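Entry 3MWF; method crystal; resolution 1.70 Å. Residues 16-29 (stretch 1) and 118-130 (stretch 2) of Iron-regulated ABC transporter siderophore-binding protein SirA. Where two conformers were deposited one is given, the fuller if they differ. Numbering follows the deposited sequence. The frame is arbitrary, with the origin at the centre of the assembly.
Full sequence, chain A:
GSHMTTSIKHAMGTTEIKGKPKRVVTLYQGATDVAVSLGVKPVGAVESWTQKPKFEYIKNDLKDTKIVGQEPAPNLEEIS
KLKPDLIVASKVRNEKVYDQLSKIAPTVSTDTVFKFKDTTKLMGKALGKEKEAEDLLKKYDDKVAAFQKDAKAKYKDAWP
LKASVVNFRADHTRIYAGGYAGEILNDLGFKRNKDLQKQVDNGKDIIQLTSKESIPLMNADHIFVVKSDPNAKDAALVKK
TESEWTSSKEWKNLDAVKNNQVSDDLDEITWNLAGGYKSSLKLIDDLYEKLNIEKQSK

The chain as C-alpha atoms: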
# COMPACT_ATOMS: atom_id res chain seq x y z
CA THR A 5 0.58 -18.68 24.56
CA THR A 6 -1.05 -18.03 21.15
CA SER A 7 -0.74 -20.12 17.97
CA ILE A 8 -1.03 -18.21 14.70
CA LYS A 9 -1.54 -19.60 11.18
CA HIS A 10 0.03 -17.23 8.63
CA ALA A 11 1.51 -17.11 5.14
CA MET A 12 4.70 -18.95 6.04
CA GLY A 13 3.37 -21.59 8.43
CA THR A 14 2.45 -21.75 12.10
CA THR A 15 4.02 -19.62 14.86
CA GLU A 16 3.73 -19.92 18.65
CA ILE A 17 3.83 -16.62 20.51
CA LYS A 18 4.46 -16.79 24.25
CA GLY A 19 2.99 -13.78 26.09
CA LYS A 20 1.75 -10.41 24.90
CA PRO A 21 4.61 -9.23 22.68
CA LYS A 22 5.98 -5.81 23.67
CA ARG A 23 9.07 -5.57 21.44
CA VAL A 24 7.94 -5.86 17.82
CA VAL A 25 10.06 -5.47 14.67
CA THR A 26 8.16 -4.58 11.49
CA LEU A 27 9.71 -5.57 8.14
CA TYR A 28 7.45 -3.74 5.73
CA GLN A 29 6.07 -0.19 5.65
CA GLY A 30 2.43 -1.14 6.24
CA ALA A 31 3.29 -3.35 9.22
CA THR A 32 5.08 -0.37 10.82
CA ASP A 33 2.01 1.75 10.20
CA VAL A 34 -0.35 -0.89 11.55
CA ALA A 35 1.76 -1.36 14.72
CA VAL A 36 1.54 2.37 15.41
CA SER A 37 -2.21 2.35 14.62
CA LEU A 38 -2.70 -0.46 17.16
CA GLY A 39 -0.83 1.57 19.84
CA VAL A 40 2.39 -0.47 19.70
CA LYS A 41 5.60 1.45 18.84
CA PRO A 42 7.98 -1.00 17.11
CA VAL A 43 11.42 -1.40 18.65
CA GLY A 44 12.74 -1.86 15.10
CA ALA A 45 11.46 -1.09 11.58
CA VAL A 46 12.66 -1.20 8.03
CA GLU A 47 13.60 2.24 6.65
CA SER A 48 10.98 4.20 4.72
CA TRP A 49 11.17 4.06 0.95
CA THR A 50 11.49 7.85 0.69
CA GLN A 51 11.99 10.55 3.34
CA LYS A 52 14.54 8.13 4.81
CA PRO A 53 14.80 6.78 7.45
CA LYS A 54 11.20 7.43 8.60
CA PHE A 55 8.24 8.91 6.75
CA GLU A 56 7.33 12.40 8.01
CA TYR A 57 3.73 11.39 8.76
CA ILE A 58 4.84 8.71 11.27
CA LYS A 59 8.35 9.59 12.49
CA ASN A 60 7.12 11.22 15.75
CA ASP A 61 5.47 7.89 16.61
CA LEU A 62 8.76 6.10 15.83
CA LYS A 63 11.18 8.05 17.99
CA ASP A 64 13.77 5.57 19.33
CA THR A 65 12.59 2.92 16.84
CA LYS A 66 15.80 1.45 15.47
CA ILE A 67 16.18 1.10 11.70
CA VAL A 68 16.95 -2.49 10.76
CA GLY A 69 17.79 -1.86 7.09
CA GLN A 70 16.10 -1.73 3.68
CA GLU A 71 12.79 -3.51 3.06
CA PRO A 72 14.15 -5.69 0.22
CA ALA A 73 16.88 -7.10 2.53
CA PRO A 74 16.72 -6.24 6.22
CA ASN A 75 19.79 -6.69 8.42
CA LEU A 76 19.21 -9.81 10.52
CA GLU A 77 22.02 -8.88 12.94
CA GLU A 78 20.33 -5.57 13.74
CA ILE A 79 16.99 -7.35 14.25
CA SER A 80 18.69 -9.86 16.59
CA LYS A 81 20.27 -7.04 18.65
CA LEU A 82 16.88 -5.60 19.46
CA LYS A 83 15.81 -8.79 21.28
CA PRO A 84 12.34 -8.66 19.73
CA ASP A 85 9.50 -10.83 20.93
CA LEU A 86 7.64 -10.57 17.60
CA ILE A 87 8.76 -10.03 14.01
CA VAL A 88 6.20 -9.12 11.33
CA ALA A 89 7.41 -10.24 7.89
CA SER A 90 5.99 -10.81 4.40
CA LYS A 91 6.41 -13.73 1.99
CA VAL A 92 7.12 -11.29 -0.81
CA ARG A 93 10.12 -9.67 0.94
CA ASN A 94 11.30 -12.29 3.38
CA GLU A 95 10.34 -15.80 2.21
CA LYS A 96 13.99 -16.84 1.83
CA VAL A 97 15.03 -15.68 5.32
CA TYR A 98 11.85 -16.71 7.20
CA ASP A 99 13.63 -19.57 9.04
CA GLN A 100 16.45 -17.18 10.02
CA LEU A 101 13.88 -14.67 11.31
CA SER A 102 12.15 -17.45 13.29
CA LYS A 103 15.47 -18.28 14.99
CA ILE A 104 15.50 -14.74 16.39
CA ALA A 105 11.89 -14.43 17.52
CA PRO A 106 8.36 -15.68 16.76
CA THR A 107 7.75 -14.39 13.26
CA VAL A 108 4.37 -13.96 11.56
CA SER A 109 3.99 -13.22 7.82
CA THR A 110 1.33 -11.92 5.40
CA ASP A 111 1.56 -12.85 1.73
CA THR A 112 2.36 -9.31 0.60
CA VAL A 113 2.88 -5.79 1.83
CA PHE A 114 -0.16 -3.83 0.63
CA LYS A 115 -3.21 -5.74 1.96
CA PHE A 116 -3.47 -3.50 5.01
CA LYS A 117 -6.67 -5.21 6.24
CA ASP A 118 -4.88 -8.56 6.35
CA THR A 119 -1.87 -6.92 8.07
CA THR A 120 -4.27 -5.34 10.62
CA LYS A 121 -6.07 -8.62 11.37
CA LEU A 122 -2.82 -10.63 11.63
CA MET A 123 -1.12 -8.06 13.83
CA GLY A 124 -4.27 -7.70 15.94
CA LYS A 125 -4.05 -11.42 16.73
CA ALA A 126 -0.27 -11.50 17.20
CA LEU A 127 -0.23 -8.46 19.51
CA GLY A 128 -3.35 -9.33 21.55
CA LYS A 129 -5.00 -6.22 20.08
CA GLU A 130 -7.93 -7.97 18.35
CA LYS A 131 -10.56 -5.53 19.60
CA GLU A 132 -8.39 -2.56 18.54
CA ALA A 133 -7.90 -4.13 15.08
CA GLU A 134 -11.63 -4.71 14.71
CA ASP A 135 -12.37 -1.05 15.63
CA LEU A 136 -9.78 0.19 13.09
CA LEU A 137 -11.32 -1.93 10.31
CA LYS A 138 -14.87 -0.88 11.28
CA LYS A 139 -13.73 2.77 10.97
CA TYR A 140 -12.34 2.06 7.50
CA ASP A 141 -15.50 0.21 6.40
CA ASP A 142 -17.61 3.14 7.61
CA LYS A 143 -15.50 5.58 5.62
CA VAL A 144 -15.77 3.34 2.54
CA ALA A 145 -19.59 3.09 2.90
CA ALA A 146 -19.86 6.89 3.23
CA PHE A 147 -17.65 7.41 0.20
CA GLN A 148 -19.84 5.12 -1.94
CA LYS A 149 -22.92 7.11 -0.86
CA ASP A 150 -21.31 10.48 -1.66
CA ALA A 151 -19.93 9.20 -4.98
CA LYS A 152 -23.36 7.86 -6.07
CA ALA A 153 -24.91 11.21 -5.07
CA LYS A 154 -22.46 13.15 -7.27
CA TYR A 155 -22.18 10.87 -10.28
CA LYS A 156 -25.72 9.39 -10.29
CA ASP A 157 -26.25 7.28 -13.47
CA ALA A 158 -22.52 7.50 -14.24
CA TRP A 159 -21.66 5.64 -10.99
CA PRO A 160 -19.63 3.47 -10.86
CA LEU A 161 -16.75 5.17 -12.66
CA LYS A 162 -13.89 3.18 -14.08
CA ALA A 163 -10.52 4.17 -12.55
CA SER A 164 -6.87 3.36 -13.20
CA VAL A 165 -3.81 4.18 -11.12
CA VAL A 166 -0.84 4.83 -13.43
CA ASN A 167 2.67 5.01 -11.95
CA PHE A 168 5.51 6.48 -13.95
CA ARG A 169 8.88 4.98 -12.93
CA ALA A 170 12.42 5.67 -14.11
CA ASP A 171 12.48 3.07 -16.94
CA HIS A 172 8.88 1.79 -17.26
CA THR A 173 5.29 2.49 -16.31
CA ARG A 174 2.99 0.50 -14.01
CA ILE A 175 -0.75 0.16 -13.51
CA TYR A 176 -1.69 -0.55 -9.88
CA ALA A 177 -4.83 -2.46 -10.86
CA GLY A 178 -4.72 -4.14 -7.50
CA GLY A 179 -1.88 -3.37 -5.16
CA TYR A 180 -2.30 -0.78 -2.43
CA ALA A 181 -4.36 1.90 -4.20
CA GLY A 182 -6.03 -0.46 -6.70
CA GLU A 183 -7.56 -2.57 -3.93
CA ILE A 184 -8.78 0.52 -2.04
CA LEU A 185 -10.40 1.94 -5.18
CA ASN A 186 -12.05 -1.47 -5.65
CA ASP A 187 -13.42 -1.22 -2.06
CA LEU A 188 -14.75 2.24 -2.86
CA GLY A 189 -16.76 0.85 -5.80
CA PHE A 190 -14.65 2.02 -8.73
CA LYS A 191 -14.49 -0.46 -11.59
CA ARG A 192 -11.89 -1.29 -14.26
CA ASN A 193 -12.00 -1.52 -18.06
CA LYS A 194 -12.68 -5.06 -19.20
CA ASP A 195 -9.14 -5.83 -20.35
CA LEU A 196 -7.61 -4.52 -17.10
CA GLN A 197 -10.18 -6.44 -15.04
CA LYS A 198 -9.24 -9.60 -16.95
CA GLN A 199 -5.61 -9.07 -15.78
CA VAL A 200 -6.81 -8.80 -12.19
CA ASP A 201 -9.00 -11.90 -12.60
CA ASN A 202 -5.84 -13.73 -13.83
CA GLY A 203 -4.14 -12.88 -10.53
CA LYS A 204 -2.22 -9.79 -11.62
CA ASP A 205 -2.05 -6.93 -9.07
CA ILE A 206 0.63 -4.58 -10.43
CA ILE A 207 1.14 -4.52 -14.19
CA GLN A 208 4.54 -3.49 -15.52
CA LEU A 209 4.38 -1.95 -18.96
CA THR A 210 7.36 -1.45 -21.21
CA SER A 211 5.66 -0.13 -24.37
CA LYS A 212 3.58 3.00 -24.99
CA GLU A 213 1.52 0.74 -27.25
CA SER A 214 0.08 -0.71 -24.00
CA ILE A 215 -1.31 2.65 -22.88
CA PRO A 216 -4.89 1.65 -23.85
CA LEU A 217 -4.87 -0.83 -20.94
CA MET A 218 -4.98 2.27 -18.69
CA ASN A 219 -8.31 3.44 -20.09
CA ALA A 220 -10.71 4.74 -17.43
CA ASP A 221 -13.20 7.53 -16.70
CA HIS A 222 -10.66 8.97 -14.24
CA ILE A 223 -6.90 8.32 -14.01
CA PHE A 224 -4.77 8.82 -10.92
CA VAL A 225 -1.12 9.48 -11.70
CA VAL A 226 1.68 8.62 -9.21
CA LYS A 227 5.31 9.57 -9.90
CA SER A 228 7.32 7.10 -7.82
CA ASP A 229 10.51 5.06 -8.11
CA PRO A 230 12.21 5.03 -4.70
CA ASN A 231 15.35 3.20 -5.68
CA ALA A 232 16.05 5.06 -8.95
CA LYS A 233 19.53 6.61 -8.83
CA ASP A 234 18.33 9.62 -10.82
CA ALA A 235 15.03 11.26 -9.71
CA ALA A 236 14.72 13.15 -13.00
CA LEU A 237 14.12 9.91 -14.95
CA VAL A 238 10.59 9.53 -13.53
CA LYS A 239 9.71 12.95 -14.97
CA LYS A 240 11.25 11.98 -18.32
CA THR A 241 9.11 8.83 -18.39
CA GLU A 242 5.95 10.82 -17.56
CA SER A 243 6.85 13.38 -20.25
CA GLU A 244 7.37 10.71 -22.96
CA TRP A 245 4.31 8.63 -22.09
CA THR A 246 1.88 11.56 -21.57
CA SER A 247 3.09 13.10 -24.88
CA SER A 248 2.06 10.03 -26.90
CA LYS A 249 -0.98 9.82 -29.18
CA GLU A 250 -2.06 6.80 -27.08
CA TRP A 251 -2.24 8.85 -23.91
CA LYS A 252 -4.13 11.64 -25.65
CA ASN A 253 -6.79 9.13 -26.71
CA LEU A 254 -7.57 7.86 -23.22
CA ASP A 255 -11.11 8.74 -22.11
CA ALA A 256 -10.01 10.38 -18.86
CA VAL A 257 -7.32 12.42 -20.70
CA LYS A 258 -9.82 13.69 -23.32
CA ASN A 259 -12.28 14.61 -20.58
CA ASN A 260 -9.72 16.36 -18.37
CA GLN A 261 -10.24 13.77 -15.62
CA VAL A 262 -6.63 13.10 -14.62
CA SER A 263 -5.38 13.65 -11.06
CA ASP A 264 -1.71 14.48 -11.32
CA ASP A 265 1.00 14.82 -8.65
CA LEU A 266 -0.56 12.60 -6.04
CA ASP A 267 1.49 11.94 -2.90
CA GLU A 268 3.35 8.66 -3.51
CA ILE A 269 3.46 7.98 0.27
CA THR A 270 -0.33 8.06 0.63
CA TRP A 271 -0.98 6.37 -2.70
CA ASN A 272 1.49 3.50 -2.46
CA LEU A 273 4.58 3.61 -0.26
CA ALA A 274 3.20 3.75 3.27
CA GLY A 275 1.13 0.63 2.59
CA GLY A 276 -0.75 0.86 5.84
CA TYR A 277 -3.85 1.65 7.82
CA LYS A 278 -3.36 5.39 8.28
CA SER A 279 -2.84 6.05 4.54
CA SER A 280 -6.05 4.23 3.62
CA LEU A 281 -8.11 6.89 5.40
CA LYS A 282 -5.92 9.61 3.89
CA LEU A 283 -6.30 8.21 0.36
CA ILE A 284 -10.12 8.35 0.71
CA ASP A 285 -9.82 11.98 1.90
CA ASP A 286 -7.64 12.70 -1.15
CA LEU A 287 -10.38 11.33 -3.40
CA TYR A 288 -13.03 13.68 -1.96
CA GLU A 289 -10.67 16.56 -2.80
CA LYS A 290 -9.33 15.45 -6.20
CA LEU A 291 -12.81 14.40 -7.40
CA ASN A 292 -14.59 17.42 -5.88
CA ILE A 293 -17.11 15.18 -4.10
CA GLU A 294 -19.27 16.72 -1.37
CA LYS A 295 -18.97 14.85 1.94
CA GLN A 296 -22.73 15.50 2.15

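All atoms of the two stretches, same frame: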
# COMPACT_ATOMS: atom_id res chain seq x y z
N GLU A 16 4.15 -20.00 17.25
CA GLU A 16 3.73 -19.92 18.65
C GLU A 16 4.31 -18.67 19.28
O GLU A 16 5.52 -18.48 19.30
CB GLU A 16 4.17 -21.18 19.44
CG GLU A 16 3.58 -21.23 20.86
CD GLU A 16 4.17 -22.33 21.72
OE1 GLU A 16 4.96 -22.03 22.65
OE2 GLU A 16 3.83 -23.50 21.47
N ILE A 17 3.43 -17.83 19.80
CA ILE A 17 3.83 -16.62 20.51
C ILE A 17 3.59 -16.85 21.99
O ILE A 17 2.46 -17.18 22.40
CB ILE A 17 3.01 -15.39 20.03
CG1 ILE A 17 3.23 -15.17 18.52
CG2 ILE A 17 3.36 -14.14 20.85
CD1 ILE A 17 2.41 -14.07 17.93
N LYS A 18 4.63 -16.70 22.80
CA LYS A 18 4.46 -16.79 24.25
C LYS A 18 4.34 -15.38 24.82
O LYS A 18 5.25 -14.56 24.65
CB LYS A 18 5.58 -17.61 24.91
CG LYS A 18 5.55 -19.11 24.57
CD LYS A 18 5.95 -20.03 25.74
CE LYS A 18 7.46 -20.35 25.79
NZ LYS A 18 8.28 -19.27 26.45
N GLY A 19 3.21 -15.08 25.44
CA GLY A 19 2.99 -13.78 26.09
C GLY A 19 2.33 -12.76 25.19
O GLY A 19 1.90 -13.07 24.08
N LYS A 20 2.22 -11.53 25.69
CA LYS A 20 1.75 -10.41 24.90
C LYS A 20 3.00 -9.68 24.43
O LYS A 20 3.69 -9.07 25.24
CB LYS A 20 0.87 -9.48 25.74
CG LYS A 20 -0.25 -8.84 24.96
CD LYS A 20 -0.80 -7.64 25.72
CE LYS A 20 -1.83 -6.89 24.89
NZ LYS A 20 -3.08 -7.70 24.79
N PRO A 21 3.35 -9.81 23.13
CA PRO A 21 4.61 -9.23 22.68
C PRO A 21 4.67 -7.73 22.94
O PRO A 21 3.67 -7.05 22.73
CB PRO A 21 4.60 -9.51 21.17
CG PRO A 21 3.76 -10.70 21.01
CD PRO A 21 2.66 -10.52 22.04
N LYS A 22 5.81 -7.24 23.41
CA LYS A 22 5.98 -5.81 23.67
C LYS A 22 7.12 -5.19 22.87
O LYS A 22 7.28 -3.96 22.83
CB LYS A 22 6.20 -5.55 25.17
CG LYS A 22 4.92 -5.31 25.95
CD LYS A 22 4.52 -6.51 26.82
CE LYS A 22 3.26 -6.19 27.65
NZ LYS A 22 2.11 -5.68 26.81
N ARG A 23 7.94 -6.03 22.24
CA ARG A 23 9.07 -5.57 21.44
C ARG A 23 8.93 -6.11 20.02
O ARG A 23 9.41 -7.21 19.73
CB ARG A 23 10.39 -6.04 22.05
CG ARG A 23 10.64 -5.53 23.47
CD ARG A 23 12.00 -5.99 23.98
NE ARG A 23 13.10 -5.46 23.19
CZ ARG A 23 13.56 -4.21 23.27
NH1 ARG A 23 13.02 -3.36 24.14
NH2 ARG A 23 14.56 -3.82 22.49
N VAL A 24 8.23 -5.37 19.16
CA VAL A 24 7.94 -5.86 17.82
C VAL A 24 8.81 -5.18 16.77
O VAL A 24 9.09 -3.97 16.87
CB VAL A 24 6.43 -5.73 17.48
CG1 VAL A 24 6.02 -4.27 17.40
CG2 VAL A 24 6.09 -6.45 16.17
N VAL A 25 9.27 -5.96 15.79
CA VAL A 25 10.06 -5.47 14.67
C VAL A 25 9.19 -5.65 13.44
O VAL A 25 8.71 -6.74 13.18
CB VAL A 25 11.40 -6.22 14.53
CG1 VAL A 25 12.08 -5.89 13.19
CG2 VAL A 25 12.32 -5.85 15.71
N THR A 26 9.01 -4.57 12.68
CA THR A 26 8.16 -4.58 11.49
C THR A 26 9.00 -4.47 10.24
O THR A 26 9.79 -3.53 10.09
CB THR A 26 7.10 -3.44 11.56
OG1 THR A 26 7.74 -2.21 11.95
CG2 THR A 26 6.03 -3.80 12.56
N LEU A 27 8.84 -5.44 9.33
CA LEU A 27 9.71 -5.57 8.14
C LEU A 27 9.08 -5.12 6.83
O LEU A 27 9.66 -5.35 5.78
CB LEU A 27 10.20 -7.02 8.00
CG LEU A 27 11.00 -7.51 9.22
CD1 LEU A 27 11.52 -8.91 8.95
CD2 LEU A 27 12.18 -6.59 9.52
N TYR A 28 7.91 -4.50 6.89
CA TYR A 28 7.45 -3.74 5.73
C TYR A 28 6.70 -2.49 6.16
O TYR A 28 6.19 -2.43 7.27
CB TYR A 28 6.61 -4.61 4.78
CG TYR A 28 5.38 -5.28 5.32
CD1 TYR A 28 5.46 -6.56 5.89
CD2 TYR A 28 4.12 -4.70 5.15
CE1 TYR A 28 4.29 -7.22 6.31
CE2 TYR A 28 2.96 -5.34 5.59
CZ TYR A 28 3.05 -6.62 6.13
OH TYR A 28 1.93 -7.29 6.56
N GLN A 29 6.62 -1.50 5.27
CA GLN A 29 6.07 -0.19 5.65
C GLN A 29 4.71 -0.29 6.32
O GLN A 29 4.46 0.36 7.33
CB GLN A 29 5.90 0.68 4.38
CG GLN A 29 7.10 0.65 3.42
CD GLN A 29 8.36 1.25 4.03
OE1 GLN A 29 8.32 2.34 4.59
NE2 GLN A 29 9.48 0.52 3.92
N ASP A 118 -5.46 -7.29 5.92
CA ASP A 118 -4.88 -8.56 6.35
C ASP A 118 -3.75 -8.33 7.36
O ASP A 118 -3.65 -9.05 8.37
CB ASP A 118 -4.42 -9.37 5.14
CG ASP A 118 -5.59 -9.83 4.28
OD1 ASP A 118 -6.76 -9.70 4.73
OD2 ASP A 118 -5.37 -10.32 3.16
N THR A 119 -2.92 -7.32 7.11
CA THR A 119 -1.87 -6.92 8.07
C THR A 119 -2.50 -6.55 9.42
O THR A 119 -2.01 -6.96 10.47
CB THR A 119 -1.08 -5.73 7.49
OG1 THR A 119 -0.58 -6.12 6.22
CG2 THR A 119 0.10 -5.33 8.39
N THR A 120 -3.60 -5.80 9.40
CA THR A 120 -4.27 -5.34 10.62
C THR A 120 -4.85 -6.50 11.41
O THR A 120 -4.66 -6.59 12.63
CB THR A 120 -5.36 -4.31 10.30
OG1 THR A 120 -4.76 -3.15 9.69
CG2 THR A 120 -6.07 -3.84 11.57
N LYS A 121 -5.53 -7.41 10.72
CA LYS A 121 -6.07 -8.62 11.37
C LYS A 121 -4.97 -9.51 11.96
O LYS A 121 -5.06 -9.91 13.12
CB LYS A 121 -6.90 -9.44 10.38
CG LYS A 121 -8.21 -8.80 10.01
CD LYS A 121 -8.87 -9.55 8.84
CE LYS A 121 -9.48 -8.57 7.84
NZ LYS A 121 -10.39 -9.25 6.85
N LEU A 122 -3.94 -9.81 11.16
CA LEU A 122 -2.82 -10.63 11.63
C LEU A 122 -2.14 -10.00 12.84
O LEU A 122 -1.85 -10.69 13.82
CB LEU A 122 -1.80 -10.84 10.52
CG LEU A 122 -0.55 -11.64 10.89
CD1 LEU A 122 -0.92 -13.04 11.35
CD2 LEU A 122 0.37 -11.74 9.70
N MET A 123 -1.84 -8.71 12.74
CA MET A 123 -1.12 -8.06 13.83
C MET A 123 -2.00 -7.90 15.05
O MET A 123 -1.49 -8.00 16.18
CB MET A 123 -0.51 -6.74 13.36
CG MET A 123 0.64 -6.96 12.39
SD MET A 123 1.47 -5.46 11.83
CE MET A 123 2.18 -4.92 13.39
N GLY A 124 -3.30 -7.73 14.84
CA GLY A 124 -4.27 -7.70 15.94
C GLY A 124 -4.16 -8.98 16.76
O GLY A 124 -4.06 -8.94 18.00
N LYS A 125 -4.16 -10.12 16.07
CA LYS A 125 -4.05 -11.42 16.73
C LYS A 125 -2.69 -11.63 17.42
O LYS A 125 -2.63 -12.08 18.56
CB LYS A 125 -4.34 -12.56 15.75
CG LYS A 125 -4.53 -13.91 16.44
CD LYS A 125 -5.28 -14.91 15.56
CE LYS A 125 -5.26 -16.33 16.17
NZ LYS A 125 -5.82 -16.38 17.56
N ALA A 126 -1.61 -11.27 16.72
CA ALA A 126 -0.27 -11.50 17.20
C ALA A 126 0.03 -10.65 18.42
O ALA A 126 0.76 -11.09 19.33
CB ALA A 126 0.76 -11.23 16.08
N LEU A 127 -0.53 -9.44 18.45
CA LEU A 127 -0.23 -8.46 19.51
C LEU A 127 -1.19 -8.49 20.69
O LEU A 127 -0.99 -7.74 21.67
CB LEU A 127 -0.20 -7.04 18.93
CG LEU A 127 0.98 -6.71 18.01
CD1 LEU A 127 0.70 -5.42 17.25
CD2 LEU A 127 2.22 -6.55 18.85
N GLY A 128 -2.22 -9.34 20.61
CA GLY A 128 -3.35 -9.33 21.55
C GLY A 128 -4.08 -8.00 21.51
O GLY A 128 -4.43 -7.43 22.56
N LYS A 129 -4.27 -7.47 20.30
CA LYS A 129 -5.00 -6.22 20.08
C LYS A 129 -6.16 -6.45 19.11
O LYS A 129 -6.44 -5.61 18.24
CB LYS A 129 -4.05 -5.14 19.55
CG LYS A 129 -2.92 -4.74 20.48
CD LYS A 129 -3.37 -3.82 21.61
CE LYS A 129 -2.16 -3.37 22.40
NZ LYS A 129 -2.58 -2.71 23.66
N GLU A 130 -6.84 -7.58 19.26
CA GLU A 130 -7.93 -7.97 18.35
C GLU A 130 -9.08 -6.98 18.33
O GLU A 130 -9.58 -6.64 17.25
CB GLU A 130 -8.44 -9.37 18.67
CG GLU A 130 -7.50 -10.46 18.19
CD GLU A 130 -8.01 -11.85 18.46
OE1 GLU A 130 -9.14 -12.16 18.04
OE2 GLU A 130 -7.27 -12.64 19.10

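What fills the apolar centre of the contact? Leu 127, near the C-terminal end of the helix, has more of its surface covered than any other residue here. Its CA-to-CB bond points sideways, but with chi1 m and chi2 t the end of the side chain comes nearer to stretch 1. There CD2 of Leu 127 lies 4.5 Å from CB of Pro 21 and 4.5 Å from CB of Val 24, so one methyl group touches both residues. These are loose van der Waals contacts.

How does the packing continue along the helix? One turn back, Met 123 points toward the strand, and its CE lies 4.1 Å from CG2 of Thr 26. The Thr 26 methyl thus serves the apolar side, while its OG1 is hydrogen-bonded elsewhere in the structure. Ala 126 meets Ile 17, whose CD1 is 3.8 Å from Ala 126 CB. The backbone of Ala 126 takes part too: Pro 21 CD lies 3.4 Å from Ala 126 O.

What closes the contact at the buried tyrosine? Tyr 28 OH and Thr 119 OG1 form a hydrogen bond of 2.8 Å, in which either hydroxyl could be the donor. Thr 119 OG1 lies at the ring edge, near its plane, as suits a bond to the phenolic oxygen.

What holds the exposed edge, where the helix gives out? Gly 128 leaves helical geometry with positive phi in a Schellman motif, in which Lys 129 N bonds to Gly 124 O at 2.7 Å and Gly 128 N makes a weak bond to Lys 125 O at 3.4 Å. At this turn Lys 20 NZ donates a short 2.6 Å hydrogen bond to Gly 128 O. A CB on Gly 128 would clash with Lys 20 NZ, and the positive phi itself favours glycine.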